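Local coordinates for protein LRIM1 (Anopheles gambiae, PDB 3O53), which regulates complement-like immunity in the mosquito as a heterodimer with APL1C, the piece described here being its leucine-rich repeat domain, at residues N10-E15 with A27-S32; L63-N68 with E72-E77; Q93-G98 with L104-N109. All blocks are in the same frame, centred on the assembly; numbering follows the deposited sequence.

In the fold
All three are core contacts, and each joins a strand of the long concave face of the leucine-rich repeat solenoid to whatever covers it from behind. In contact 1, at the N-terminal end, the cover is helix 22-30, and an aromatic ring and hydroxyl groups share in the packing. In contacts 2 and 3 it is a short convex-side strand, and the touching groups are entirely aliphatic. The latter two, centres about 7 Å apart, are adjacent: strands 73-76 and 91-97 pair through their backbones. Contact 1 lies about 17 Å from contact 2, centre to centre. Asparagine side chains bond the bends of contacts 2 and 3, contact 2 carries a glycan, and contact 1 buries a bonded tyrosine hydroxyl.

Contact 1: N10-E15 with A27-S32; sequences NRYKIE and ASLRQS
Y12 overlaps the end of L29, whose CD1 methyl comes obliquely to the ring, 3.5 Å from Y12 CD1, and also lies close to CG and CB of the tyrosine. This is strand-to-helix packing at the N-terminal end of a leucine-rich repeat solenoid, where strand 11-15 is backed by helix 22-30 before the chain returns in strand 38-40. L29 gets there by its torsions: its CG stands opposite the backbone N (chi1 -157°), which carries CG and the branch beyond it in toward the strand. The second methyl serves the next inward residue, I14, although L29 CD2 and I14 CD1 are a looser 4.4 Å apart. L39 of the following strand touches both I14 and L29, while I5 and F57 add further contacts to L29, so that the leucine is wrapped by apolar groups on several sides.

Alternation along the strand does the sorting. Y12 and I14 point inward, whereas K13 points away from the helix and forms a salt bridge with E15, its NZ 3.3 Å from E15 OE1. The buried phenol is not left without a polar partner, since Y12 OH is hydrogen-bonded to N35 ND2. Three residues after L29, S32 is held by its backbone, S32 N donating to L29 O over 2.9 Å. Its hydroxyl comes to the same end of the tyrosine, S32 OG lying 3.3 Å from Y12 OH.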
loop_
_atom_site.group_PDB
_atom_site.type_symbol
_atom_site.label_atom_id
_atom_site.label_comp_id
_atom_site.label_asym_id
_atom_site.label_seq_id
_atom_site.Cartn_x
_atom_site.Cartn_y
_atom_site.Cartn_z
ATOM N N ASN A 10 25.724 15.605 12.859
ATOM C CA ASN A 10 26.037 14.756 11.716
ATOM C C ASN A 10 24.943 14.775 10.650
ATOM O O ASN A 10 24.830 13.848 9.841
ATOM C CB ASN A 10 26.304 13.318 12.171
ATOM C CG ASN A 10 25.092 12.670 12.830
ATOM O OD1 ASN A 10 23.982 13.204 12.793
ATOM N ND2 ASN A 10 25.304 11.510 13.436
ATOM N N ARG A 11 24.144 15.834 10.639
ATOM C CA ARG A 11 23.100 15.956 9.633
ATOM C C ARG A 11 23.265 17.259 8.869
ATOM O O ARG A 11 23.351 18.333 9.454
ATOM C CB ARG A 11 21.705 15.837 10.259
ATOM C CG ARG A 11 21.192 17.081 10.945
ATOM C CD ARG A 11 19.795 16.853 11.503
ATOM N NE ARG A 11 19.747 15.721 12.423
ATOM C CZ ARG A 11 18.656 15.334 13.076
ATOM N NH1 ARG A 11 17.512 15.987 12.914
ATOM N NH2 ARG A 11 18.706 14.290 13.894
ATOM N N TYR A 12 23.335 17.135 7.547
ATOM C CA TYR A 12 23.592 18.261 6.662
ATOM C C TYR A 12 22.408 18.522 5.743
ATOM O O TYR A 12 21.669 17.602 5.384
ATOM C CB TYR A 12 24.809 17.967 5.797
ATOM C CG TYR A 12 26.106 17.809 6.552
ATOM C CD1 TYR A 12 27.087 18.790 6.489
ATOM C CD2 TYR A 12 26.364 16.669 7.300
ATOM C CE1 TYR A 12 28.282 18.651 7.159
ATOM C CE2 TYR A 12 27.556 16.521 7.980
ATOM C CZ TYR A 12 28.514 17.516 7.902
ATOM O OH TYR A 12 29.706 17.382 8.569
ATOM N N LYS A 13 22.253 19.778 5.341
ATOM C CA LYS A 13 21.172 20.179 4.457
ATOM C C LYS A 13 21.739 21.134 3.421
ATOM O O LYS A 13 22.564 21.985 3.743
ATOM C CB LYS A 13 20.051 20.839 5.265
ATOM C CG LYS A 13 18.907 21.419 4.446
ATOM C CD LYS A 13 17.653 21.561 5.309
ATOM C CE LYS A 13 16.776 22.725 4.878
ATOM N NZ LYS A 13 16.313 22.634 3.471
ATOM N N ILE A 14 21.320 20.977 2.171
ATOM C CA ILE A 14 21.832 21.812 1.097
ATOM C C ILE A 14 20.675 22.488 0.372
ATOM O O ILE A 14 19.701 21.838 0.004
ATOM C CB ILE A 14 22.681 20.991 0.104
ATOM C CG1 ILE A 14 23.666 20.102 0.873
ATOM C CG2 ILE A 14 23.414 21.915 -0.846
ATOM C CD1 ILE A 14 24.667 19.381 0.004
ATOM N N GLU A 15 20.784 23.800 0.185
ATOM C CA GLU A 15 19.735 24.572 -0.468
ATOM C C GLU A 15 20.308 25.411 -1.603
ATOM O O GLU A 15 21.512 25.667 -1.660
ATOM C CB GLU A 15 19.043 25.492 0.538
ATOM C CG GLU A 15 18.529 24.790 1.779
ATOM C CD GLU A 15 17.786 25.728 2.708
ATOM O OE1 GLU A 15 17.840 25.517 3.936
ATOM O OE2 GLU A 15 17.155 26.682 2.209
ATOM N N ALA A 27 31.272 17.997 -3.453
ATOM C CA ALA A 27 32.719 17.997 -3.259
ATOM C C ALA A 27 33.055 18.637 -1.919
ATOM O O ALA A 27 33.824 18.086 -1.135
ATOM C CB ALA A 27 33.404 18.745 -4.386
ATOM N N SER A 28 32.472 19.804 -1.664
ATOM C CA SER A 28 32.619 20.477 -0.383
ATOM C C SER A 28 32.195 19.550 0.746
ATOM O O SER A 28 32.886 19.431 1.757
ATOM C CB SER A 28 31.760 21.742 -0.345
ATOM O OG SER A 28 31.980 22.547 -1.489
ATOM N N LEU A 29 31.056 18.889 0.563
ATOM C CA LEU A 29 30.525 18.000 1.584
ATOM C C LEU A 29 31.491 16.848 1.820
ATOM O O LEU A 29 31.683 16.418 2.954
ATOM C CB LEU A 29 29.153 17.460 1.166
ATOM C CG LEU A 29 28.242 16.986 2.302
ATOM C CD1 LEU A 29 27.728 18.171 3.102
ATOM C CD2 LEU A 29 27.082 16.161 1.757
ATOM N N ARG A 30 32.117 16.362 0.749
ATOM C CA ARG A 30 33.015 15.219 0.847
ATOM C C ARG A 30 34.190 15.512 1.779
ATOM O O ARG A 30 34.830 14.590 2.289
ATOM C CB ARG A 30 33.528 14.821 -0.540
ATOM C CG ARG A 30 34.524 13.677 -0.522
ATOM C CD ARG A 30 34.760 13.124 -1.917
ATOM N NE ARG A 30 35.632 11.952 -1.897
ATOM C CZ ARG A 30 35.859 11.167 -2.946
ATOM N NH1 ARG A 30 35.279 11.419 -4.113
ATOM N NH2 ARG A 30 36.668 10.123 -2.827
ATOM N N GLN A 31 34.470 16.797 1.992
ATOM C CA GLN A 31 35.535 17.235 2.901
ATOM C C GLN A 31 35.319 16.716 4.322
ATOM O O GLN A 31 36.274 16.529 5.078
ATOM C CB GLN A 31 35.589 18.762 2.945
ATOM C CG GLN A 31 35.762 19.404 1.593
ATOM C CD GLN A 31 37.128 19.148 1.018
ATOM O OE1 GLN A 31 37.326 18.203 0.259
ATOM N NE2 GLN A 31 38.089 19.981 1.391
ATOM N N SER A 32 34.053 16.507 4.677
ATOM C CA SER A 32 33.675 15.981 5.985
ATOM C C SER A 32 32.765 14.763 5.819
ATOM O O SER A 32 31.794 14.592 6.559
ATOM C CB SER A 32 32.957 17.066 6.791
ATOM O OG SER A 32 31.827 17.557 6.088
#

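Contact 2: L63-N68 with E72-E77; sequences LNLSSN and ETLDLE. With NAG (2-acetamido-2-deoxy-beta-D-glucopyranose), chain C.
L65 reaches into the interior of the leucine-rich repeat coil toward L74 and L76. From CB the chain runs to CG, placed opposite the carbonyl carbon (chi1 -56°), and neither atom is the one that meets the far strand. Of the two methyls, CD1, fully extended beyond CG, does the touching, while CD2 makes no close contact with that strand. L65 CD1 is 3.8 Å from L74 CD2, the two leucines reaching for each other tip to tip, and a looser 4.3 Å from L76 CD1. Two residues earlier, in strand 62-64, L63 meets L76 in another manner. These side chains cross at about a right angle, with L63 CD2 against L76 CD1 at 4.0 Å, and L85 of the next concave strand touches both.

Between the two leucines N64 faces the other way, onto the concave surface. Its ND2 carries the N-acetylglucosamine, bonded to C1, in an N-L-S sequon, and the sugar is also hydrogen-bonded to D86 OD2. The carbonyl end of the same amide is held by an Asx turn: S66 N donates to N64 OD1 over 3.2 Å, in the carbonyl plane, while S66 OG lies close to both OD1 and the sugar ring. D75 makes a second Asx turn on the convex side, its OD1 receiving E77 N at 3.1 Å. N68 closes the bend after the strand, with N68 ND2 donating to L65 O at 2.9 Å from well above the carbonyl plane; L65 O also accepts from N90 ND2, and N68 is bonded further to L41 O and L46 N.

No hydrogen bond joins the two segments. Methyl groups alone make the join, through dispersion and the exclusion of water; the glycan lies on the concave side, and the polar bonds lie in the bends around the methyl core.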
loop_
_atom_site.group_PDB
_atom_site.type_symbol
_atom_site.label_atom_id
_atom_site.label_comp_id
_atom_site.label_asym_id
_atom_site.label_seq_id
_atom_site.Cartn_x
_atom_site.Cartn_y
_atom_site.Cartn_z
ATOM N N LEU A 63 18.671 9.935 3.500
ATOM C CA LEU A 63 18.798 10.830 2.360
ATOM C C LEU A 63 17.425 11.362 1.996
ATOM O O LEU A 63 16.497 10.592 1.765
ATOM C CB LEU A 63 19.403 10.084 1.170
ATOM C CG LEU A 63 19.565 10.881 -0.125
ATOM C CD1 LEU A 63 20.516 12.059 0.064
ATOM C CD2 LEU A 63 20.058 9.972 -1.243
ATOM N N ASN A 64 17.301 12.679 1.922
ATOM C CA ASN A 64 16.020 13.307 1.628
ATOM C C ASN A 64 16.055 14.029 0.286
ATOM O O ASN A 64 16.704 15.060 0.141
ATOM C CB ASN A 64 15.661 14.288 2.742
ATOM C CG ASN A 64 14.180 14.621 2.780
ATOM O OD1 ASN A 64 13.514 14.684 1.746
ATOM N ND2 ASN A 64 13.664 14.847 3.989
ATOM N N LEU A 65 15.368 13.466 -0.700
ATOM C CA LEU A 65 15.327 14.025 -2.047
ATOM C C LEU A 65 13.953 14.592 -2.381
ATOM O O LEU A 65 13.678 14.899 -3.541
ATOM C CB LEU A 65 15.672 12.941 -3.079
ATOM C CG LEU A 65 17.016 12.238 -2.875
ATOM C CD1 LEU A 65 17.188 11.097 -3.863
ATOM C CD2 LEU A 65 18.154 13.235 -3.000
ATOM N N SER A 66 13.092 14.731 -1.377
ATOM C CA SER A 66 11.701 15.105 -1.630
ATOM C C SER A 66 11.559 16.492 -2.245
ATOM O O SER A 66 12.372 17.388 -2.003
ATOM C CB SER A 66 10.860 15.019 -0.347
ATOM O OG SER A 66 11.161 16.064 0.556
ATOM N N SER A 67 10.506 16.651 -3.040
ATOM C CA SER A 67 10.157 17.931 -3.641
ATOM C C SER A 67 11.276 18.480 -4.528
ATOM O O SER A 67 11.532 19.684 -4.546
ATOM C CB SER A 67 9.773 18.942 -2.557
ATOM O OG SER A 67 8.586 18.532 -1.889
ATOM N N ASN A 68 11.941 17.585 -5.250
ATOM C CA ASN A 68 12.806 17.984 -6.355
ATOM C C ASN A 68 12.060 17.741 -7.661
ATOM O O ASN A 68 10.834 17.795 -7.695
ATOM C CB ASN A 68 14.135 17.224 -6.321
ATOM C CG ASN A 68 15.101 17.789 -5.300
ATOM O OD1 ASN A 68 16.073 18.457 -5.653
ATOM N ND2 ASN A 68 14.829 17.542 -4.028
ATOM N N GLU A 72 12.586 9.684 -14.569
ATOM C CA GLU A 72 13.079 8.406 -15.071
ATOM C C GLU A 72 13.599 7.515 -13.942
ATOM O O GLU A 72 12.882 7.250 -12.983
ATOM C CB GLU A 72 14.155 8.633 -16.136
ATOM C CG GLU A 72 13.611 9.220 -17.426
ATOM C CD GLU A 72 14.696 9.487 -18.457
ATOM O OE1 GLU A 72 14.396 9.402 -19.663
ATOM O OE2 GLU A 72 15.846 9.777 -18.064
ATOM N N THR A 73 14.847 7.068 -14.039
ATOM C CA THR A 73 15.376 6.087 -13.091
ATOM C C THR A 73 16.184 6.726 -11.955
ATOM O O THR A 73 17.086 7.526 -12.193
ATOM C CB THR A 73 16.244 5.038 -13.822
ATOM O OG1 THR A 73 15.422 4.296 -14.732
ATOM C CG2 THR A 73 16.884 4.077 -12.834
ATOM N N LEU A 74 15.836 6.381 -10.719
ATOM C CA LEU A 74 16.632 6.751 -9.553
ATOM C C LEU A 74 17.262 5.478 -9.004
ATOM O O LEU A 74 16.587 4.662 -8.363
ATOM C CB LEU A 74 15.764 7.416 -8.467
ATOM C CG LEU A 74 16.538 7.737 -7.181
ATOM C CD1 LEU A 74 17.733 8.625 -7.505
ATOM C CD2 LEU A 74 15.654 8.390 -6.118
ATOM N N ASP A 75 18.552 5.297 -9.272
ATOM C CA ASP A 75 19.231 4.057 -8.930
ATOM C C ASP A 75 20.233 4.308 -7.823
ATOM O O ASP A 75 21.301 4.862 -8.049
ATOM C CB ASP A 75 19.941 3.459 -10.153
ATOM C CG ASP A 75 20.529 2.080 -9.873
ATOM O OD1 ASP A 75 20.684 1.710 -8.684
ATOM O OD2 ASP A 75 20.842 1.364 -10.844
ATOM N N LEU A 76 19.871 3.904 -6.615
ATOM C CA LEU A 76 20.735 4.086 -5.457
ATOM C C LEU A 76 21.012 2.746 -4.801
ATOM O O LEU A 76 21.251 2.672 -3.597
ATOM C CB LEU A 76 20.067 5.011 -4.453
ATOM C CG LEU A 76 19.688 6.370 -5.030
ATOM C CD1 LEU A 76 19.036 7.213 -3.943
ATOM C CD2 LEU A 76 20.919 7.068 -5.604
ATOM N N GLU A 77 20.971 1.690 -5.605
ATOM C CA GLU A 77 21.138 0.334 -5.106
ATOM C C GLU A 77 22.514 0.160 -4.467
ATOM O O GLU A 77 22.683 -0.649 -3.550
ATOM C CB GLU A 77 20.965 -0.663 -6.254
ATOM C CG GLU A 77 20.970 -2.118 -5.823
ATOM C CD GLU A 77 20.663 -3.068 -6.970
ATOM O OE1 GLU A 77 19.689 -2.819 -7.715
ATOM O OE2 GLU A 77 21.396 -4.069 -7.123
HETATM C C1 NAG C . 12.297 15.295 3.938
HETATM C C2 NAG C . 11.723 14.818 5.261
HETATM C C3 NAG C . 10.278 15.273 5.387
HETATM C C4 NAG C . 10.152 16.766 5.118
HETATM C C5 NAG C . 10.812 17.141 3.801
HETATM C C6 NAG C . 10.779 18.650 3.604
HETATM C C7 NAG C . 12.428 12.670 6.177
HETATM C C8 NAG C . 12.312 11.189 6.010
HETATM N N2 NAG C . 11.742 13.378 5.289
HETATM O O3 NAG C . 9.798 14.927 6.661
HETATM O O4 NAG C . 8.792 17.087 5.045
HETATM O O5 NAG C . 12.150 16.690 3.794
HETATM O O6 NAG C . 11.530 19.261 4.631
HETATM O O7 NAG C . 13.112 13.162 7.078
#

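Contact 3: Q93-G98 with L104-N109; sequences QELLVG and LHAANN
N109 ND2, three residues beyond A106, whose methyl meets L95, is gripped by two backbone carbonyls: L87 O of the preceding coil and, within its own turn, A107 O at 3.1 Å in a weak, bent bond. The other end of the amide is used as well, since N109 OD1 accepts from V92 N. One buried carboxamide thus serves donors and acceptors of its own and the previous coil, and that should fix its rotation.

Inside the turn the contact is wholly apolar. L95 CD2 is its central atom, lying 4.0 Å from L104 CD2 and equally 4.0 Å from A106 CB. Both leucines hold CG opposite the backbone N (chi1 169° for L95, -177° for L104), an arrangement that extends them toward each other until they meet tip to tip. V97 adds a looser touch, with CG1 at 4.2 Å from L104 CD1. The backbones come correspondingly near: CA of L95 and CA of A106 are 9.0 Å apart, consistent with the short alanine and with the valine in the neighbouring pair. L85 packs on V97 and L104, and L74 on L95, carrying the same core into the preceding coil.

Residues on the outer sides turn from this interior. H105 points away on the concave face, where its ring stacks with that of Y126, and L96 points away on the convex face, covering T73 and D75. On passing to the next coil the asparagine pattern recurs, A106 O accepting from N130 ND2. Strand 91-97 on the convex side is the way this coil completes its core; the concave strand with its inward aliphatic residues, followed by a buried asparagine that stitches one turn to the last, is the signature of the leucine-rich repeat solenoid.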
loop_
_atom_site.group_PDB
_atom_site.type_symbol
_atom_site.label_atom_id
_atom_site.label_comp_id
_atom_site.label_asym_id
_atom_site.label_seq_id
_atom_site.Cartn_x
_atom_site.Cartn_y
_atom_site.Cartn_z
ATOM N N GLN A 93 10.194 7.264 -12.279
ATOM C CA GLN A 93 9.467 6.166 -12.906
ATOM C C GLN A 93 9.979 4.807 -12.442
ATOM O O GLN A 93 9.193 3.886 -12.246
ATOM C CB GLN A 93 9.569 6.270 -14.433
ATOM C CG GLN A 93 8.995 7.568 -14.982
ATOM C CD GLN A 93 9.033 7.633 -16.497
ATOM O OE1 GLN A 93 10.014 7.237 -17.117
ATOM N NE2 GLN A 93 7.963 8.141 -17.098
ATOM N N GLU A 94 11.290 4.668 -12.269
ATOM C CA GLU A 94 11.838 3.400 -11.801
ATOM C C GLU A 94 12.823 3.641 -10.671
ATOM O O GLU A 94 13.705 4.481 -10.767
ATOM C CB GLU A 94 12.511 2.635 -12.950
ATOM C CG GLU A 94 11.608 2.440 -14.156
ATOM C CD GLU A 94 12.230 1.531 -15.201
ATOM O OE1 GLU A 94 12.920 0.564 -14.812
ATOM O OE2 GLU A 94 12.033 1.786 -16.408
ATOM N N LEU A 95 12.680 2.875 -9.605
ATOM C CA LEU A 95 13.414 3.129 -8.379
ATOM C C LEU A 95 14.135 1.861 -7.952
ATOM O O LEU A 95 13.543 0.788 -7.936
ATOM C CB LEU A 95 12.420 3.579 -7.292
ATOM C CG LEU A 95 12.867 3.682 -5.835
ATOM C CD1 LEU A 95 14.005 4.678 -5.722
ATOM C CD2 LEU A 95 11.667 4.084 -4.947
ATOM N N LEU A 96 15.415 1.985 -7.609
ATOM C CA LEU A 96 16.180 0.861 -7.084
ATOM C C LEU A 96 16.919 1.277 -5.819
ATOM O O LEU A 96 17.600 2.296 -5.800
ATOM C CB LEU A 96 17.207 0.376 -8.113
ATOM C CG LEU A 96 16.666 0.012 -9.495
ATOM C CD1 LEU A 96 16.479 1.257 -10.324
ATOM C CD2 LEU A 96 17.602 -0.968 -10.206
ATOM N N VAL A 97 16.812 0.477 -4.768
ATOM C CA VAL A 97 17.471 0.814 -3.519
ATOM C C VAL A 97 18.207 -0.392 -2.939
ATOM O O VAL A 97 18.039 -1.519 -3.409
ATOM C CB VAL A 97 16.464 1.423 -2.517
ATOM C CG1 VAL A 97 15.769 2.612 -3.166
ATOM C CG2 VAL A 97 15.444 0.390 -2.076
ATOM N N GLY A 98 19.029 -0.135 -1.925
ATOM C CA GLY A 98 20.001 -1.098 -1.437
ATOM C C GLY A 98 19.543 -1.978 -0.293
ATOM O O GLY A 98 18.367 -1.966 0.082
ATOM N N LEU A 104 11.107 3.583 3.162
ATOM C CA LEU A 104 11.148 4.108 1.802
ATOM C C LEU A 104 9.909 4.967 1.572
ATOM O O LEU A 104 8.795 4.458 1.472
ATOM C CB LEU A 104 11.182 2.954 0.798
ATOM C CG LEU A 104 11.292 3.323 -0.681
ATOM C CD1 LEU A 104 12.547 4.128 -0.903
ATOM C CD2 LEU A 104 11.291 2.072 -1.565
ATOM N N HIS A 105 10.111 6.273 1.528
ATOM C CA HIS A 105 9.042 7.211 1.243
ATOM C C HIS A 105 9.147 7.616 -0.207
ATOM O O HIS A 105 10.109 8.265 -0.600
ATOM C CB HIS A 105 9.189 8.454 2.115
ATOM C CG HIS A 105 8.785 8.241 3.537
ATOM N ND1 HIS A 105 7.465 8.189 3.933
ATOM C CD2 HIS A 105 9.523 8.063 4.657
ATOM C CE1 HIS A 105 7.409 7.987 5.237
ATOM N NE2 HIS A 105 8.642 7.907 5.700
ATOM N N ALA A 106 8.166 7.243 -1.012
ATOM C CA ALA A 106 8.229 7.549 -2.437
ATOM C C ALA A 106 6.835 7.773 -3.001
ATOM O O ALA A 106 6.520 7.330 -4.100
ATOM C CB ALA A 106 8.945 6.437 -3.190
ATOM N N ALA A 107 6.007 8.467 -2.232
ATOM C CA ALA A 107 4.667 8.818 -2.665
ATOM C C ALA A 107 4.739 9.935 -3.698
ATOM O O ALA A 107 5.702 10.707 -3.726
ATOM C CB ALA A 107 3.816 9.259 -1.447
ATOM N N ASN A 108 3.719 10.021 -4.542
ATOM C CA ASN A 108 3.590 11.140 -5.468
ATOM C C ASN A 108 4.737 11.214 -6.459
ATOM O O ASN A 108 5.340 12.264 -6.663
ATOM C CB ASN A 108 3.467 12.452 -4.691
ATOM C CG ASN A 108 2.357 12.399 -3.667
ATOM O OD1 ASN A 108 1.412 11.626 -3.810
ATOM N ND2 ASN A 108 2.462 13.208 -2.628
ATOM N N ASN A 109 5.029 10.077 -7.077
ATOM C CA ASN A 109 5.961 10.035 -8.188
ATOM C C ASN A 109 5.259 9.464 -9.430
ATOM O O ASN A 109 4.038 9.511 -9.508
ATOM C CB ASN A 109 7.201 9.232 -7.798
ATOM C CG ASN A 109 8.204 10.068 -7.024
ATOM O OD1 ASN A 109 9.145 10.601 -7.601
ATOM N ND2 ASN A 109 8.006 10.189 -5.714
#